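PDB 6E4O: RNA-binding protein, putative from Trypanosoma brucei, which probably binds mRNA through the RNA recognition motif that makes up this fragment, the RRM of a protein involved in kinetoplastid RNA editing. Local coordinates for residues T19-D22 and H23-A27. Sequence-based numbering, arbitrary orientation.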
ATOM      1  N   THR A  19       5.617  -8.331  -0.502  1.00 12.07           N
ATOM      2  CA  THR A  19       4.945  -8.263  -1.796  1.00 13.25           C
ATOM      3  C   THR A  19       4.179  -6.950  -1.962  1.00 16.74           C
ATOM      4  O   THR A  19       4.212  -6.328  -3.026  1.00 12.40           O
ATOM      5  CB  THR A  19       3.995  -9.454  -1.966  1.00 15.72           C
ATOM      6  OG1 THR A  19       4.765 -10.659  -1.926  1.00 16.81           O
ATOM      7  CG2 THR A  19       3.248  -9.367  -3.289  1.00 18.74           C
ATOM      8  N   LEU A  20       3.492  -6.530  -0.907  1.00 13.19           N
ATOM      9  CA  LEU A  20       2.803  -5.244  -0.916  1.00  9.58           C
ATOM     10  C   LEU A  20       3.803  -4.112  -1.045  1.00 10.55           C
ATOM     11  O   LEU A  20       3.593  -3.157  -1.796  1.00  8.97           O
ATOM     12  CB  LEU A  20       1.987  -5.069   0.363  1.00 12.17           C
ATOM     13  CG  LEU A  20       1.266  -3.722   0.460  1.00 10.61           C
ATOM     14  CD1 LEU A  20       0.348  -3.519  -0.741  1.00 16.39           C
ATOM     15  CD2 LEU A  20       0.475  -3.646   1.762  1.00 11.25           C
ATOM     16  N   LYS A  21       4.899  -4.217  -0.305  1.00 10.34           N
ATOM     17  CA  LYS A  21       5.930  -3.195  -0.362  1.00 13.43           C
ATOM     18  C   LYS A  21       6.450  -3.038  -1.789  1.00 13.81           C
ATOM     19  O   LYS A  21       6.575  -1.920  -2.289  1.00 12.24           O
ATOM     20  CB  LYS A  21       7.085  -3.518   0.587  1.00 14.45           C
ATOM     21  CG  LYS A  21       8.224  -2.509   0.513  1.00 14.64           C
ATOM     22  CD  LYS A  21       9.338  -2.868   1.481  1.00 27.77           C
ATOM     23  CE  LYS A  21      10.520  -1.915   1.367  1.00 38.62           C
ATOM     24  NZ  LYS A  21      11.548  -2.204   2.408  1.00 44.11           N
ATOM     25  N   ASP A  22       6.751  -4.152  -2.450  1.00 11.89           N
ATOM     26  CA  ASP A  22       7.259  -4.079  -3.817  1.00 10.54           C
ATOM     27  C   ASP A  22       6.250  -3.440  -4.763  1.00 12.31           C
ATOM     28  O   ASP A  22       6.627  -2.678  -5.658  1.00 15.34           O
ATOM     29  CB  ASP A  22       7.682  -5.455  -4.343  1.00 15.24           C
ATOM     30  CG  ASP A  22       9.049  -5.874  -3.845  1.00 24.32           C
ATOM     31  OD1 ASP A  22       9.837  -4.996  -3.431  1.00 24.67           O
ATOM     32  OD2 ASP A  22       9.339  -7.087  -3.871  1.00 29.72           O
ATOM     33  N   HIS A  23       4.974  -3.764  -4.580  1.00 11.88           N
ATOM     34  CA  HIS A  23       3.917  -3.171  -5.387  1.00  9.40           C
ATOM     35  C   HIS A  23       3.908  -1.643  -5.222  1.00 13.10           C
ATOM     36  O   HIS A  23       3.810  -0.889  -6.195  1.00 12.66           O
ATOM     37  CB  HIS A  23       2.563  -3.769  -4.998  1.00 12.15           C
ATOM     38  CG  HIS A  23       1.422  -3.289  -5.843  1.00 12.28           C
ATOM     39  ND1 HIS A  23       1.286  -3.624  -7.170  1.00 16.28           N
ATOM     40  CD2 HIS A  23       0.359  -2.510  -5.532  1.00 10.84           C
ATOM     41  CE1 HIS A  23       0.186  -3.061  -7.650  1.00 15.61           C
ATOM     42  NE2 HIS A  23      -0.392  -2.383  -6.677  1.00 13.13           N
ATOM     43  N   LEU A  24       4.029  -1.191  -3.982  1.00 10.46           N
ATOM     44  CA  LEU A  24       3.907   0.229  -3.668  1.00 10.23           C
ATOM     45  C   LEU A  24       5.186   1.012  -3.946  1.00 12.19           C
ATOM     46  O   LEU A  24       5.183   2.245  -3.947  1.00 13.71           O
ATOM     47  CB  LEU A  24       3.466   0.401  -2.210  1.00 10.94           C
ATOM     48  CG  LEU A  24       2.044  -0.087  -1.947  1.00 14.73           C
ATOM     49  CD1 LEU A  24       1.754  -0.069  -0.448  1.00 15.93           C
ATOM     50  CD2 LEU A  24       1.033   0.759  -2.700  1.00 15.69           C
ATOM     51  N   ARG A  25       6.287   0.305  -4.185  1.00 11.80           N
ATOM     52  CA  ARG A  25       7.528   0.981  -4.553  1.00 14.15           C
ATOM     53  C   ARG A  25       7.369   1.681  -5.898  1.00 13.04           C
ATOM     54  O   ARG A  25       8.203   2.491  -6.286  1.00 14.85           O
ATOM     55  CB  ARG A  25       8.713   0.010  -4.602  1.00 18.57           C
ATOM     56  CG  ARG A  25       9.293  -0.339  -3.237  1.00 21.18           C
ATOM     57  CD  ARG A  25      10.752  -0.762  -3.368  1.00 28.74           C
ATOM     58  NE  ARG A  25      10.889  -2.082  -3.966  1.00 36.78           N
ATOM     59  CZ  ARG A  25      11.878  -2.447  -4.773  1.00 34.06           C
ATOM     60  NH1 ARG A  25      12.836  -1.587  -5.111  1.00 29.89           N
ATOM     61  NH2 ARG A  25      11.901  -3.681  -5.253  1.00 36.81           N
ATOM     62  N   GLN A  26       6.295   1.358  -6.616  1.00 12.38           N
ATOM     63  CA  GLN A  26       5.966   2.083  -7.835  1.00 14.74           C
ATOM     64  C   GLN A  26       5.718   3.558  -7.539  1.00 12.81           C
ATOM     65  O   GLN A  26       5.863   4.407  -8.418  1.00 12.04           O
ATOM     66  CB  GLN A  26       4.701   1.517  -8.474  1.00 12.55           C
ATOM     67  CG  GLN A  26       4.854   0.136  -9.100  1.00 14.28           C
ATOM     68  CD  GLN A  26       3.561  -0.310  -9.741  1.00 18.76           C
ATOM     69  OE1 GLN A  26       3.268   0.051 -10.876  1.00 17.93           O
ATOM     70  NE2 GLN A  26       2.764  -1.073  -9.000  1.00 17.37           N
ATOM     71  N   ALA A  27       5.319   3.852  -6.304  1.00 13.92           N
ATOM     72  CA  ALA A  27       4.980   5.219  -5.919  1.00 13.66           C
ATOM     73  C   ALA A  27       6.102   5.897  -5.146  1.00 14.95           C
ATOM     74  O   ALA A  27       6.204   7.119  -5.141  1.00 16.69           O
ATOM     75  CB  ALA A  27       3.713   5.233  -5.098  1.00 12.17           C
TER
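D22 and R25 meet on the exposed side of helix 17-24, three residues apart. They form a salt bridge in which R25 presents the NE side of its guanidinium group. NE and NH2 both donate to the same oxygen, D22 OD1, at 3.1 Å each. OD1 lies near the guanidinium plane, but the carboxylate plane is turned 56° from it. NE reaches OD1 on its anti side, somewhat out of the carboxylate plane, while NH2 comes from above that plane. Both nitrogens approach from the same face. A bend in the R25 chain at chi3 (-73°) brings NE back over D22, so the two side chains run alongside each other.

The inner side of the helix is apolar. L20 CD1 packs on L24 CD1 at 3.7 Å, and L20 CG lies almost as near to the same L24 CD1. With CG anti to N in L20 (chi1 178°) but beside N in L24, both L20 atoms can meet this one methyl. Both leucines also touch V43 of strand 40-45, so this helical turn packs against the sheet of the RRM fold.

Two backbone bonds follow the helical i to i+4 pattern: H23 N donates to T19 O at 3.1 Å, and L24 N to L20 O at 3.0 Å. R25 N has weak bonds to both K21 O and D22 O. The side-chain amide of Q26 donates a hydrogen bond to H23 O, with NE2 at 3.0 Å. H23 NE2 is hydrogen-bonded to S61 OG, outside this helix.

The two pairs differ in character: L20 and L24 are buried against the sheet, D22 and R25 are exposed. The ion pair gathers two donors on one carboxylate oxygen. This pairing probably offsets part of each charge and limits rotation of the R25 guanidinium.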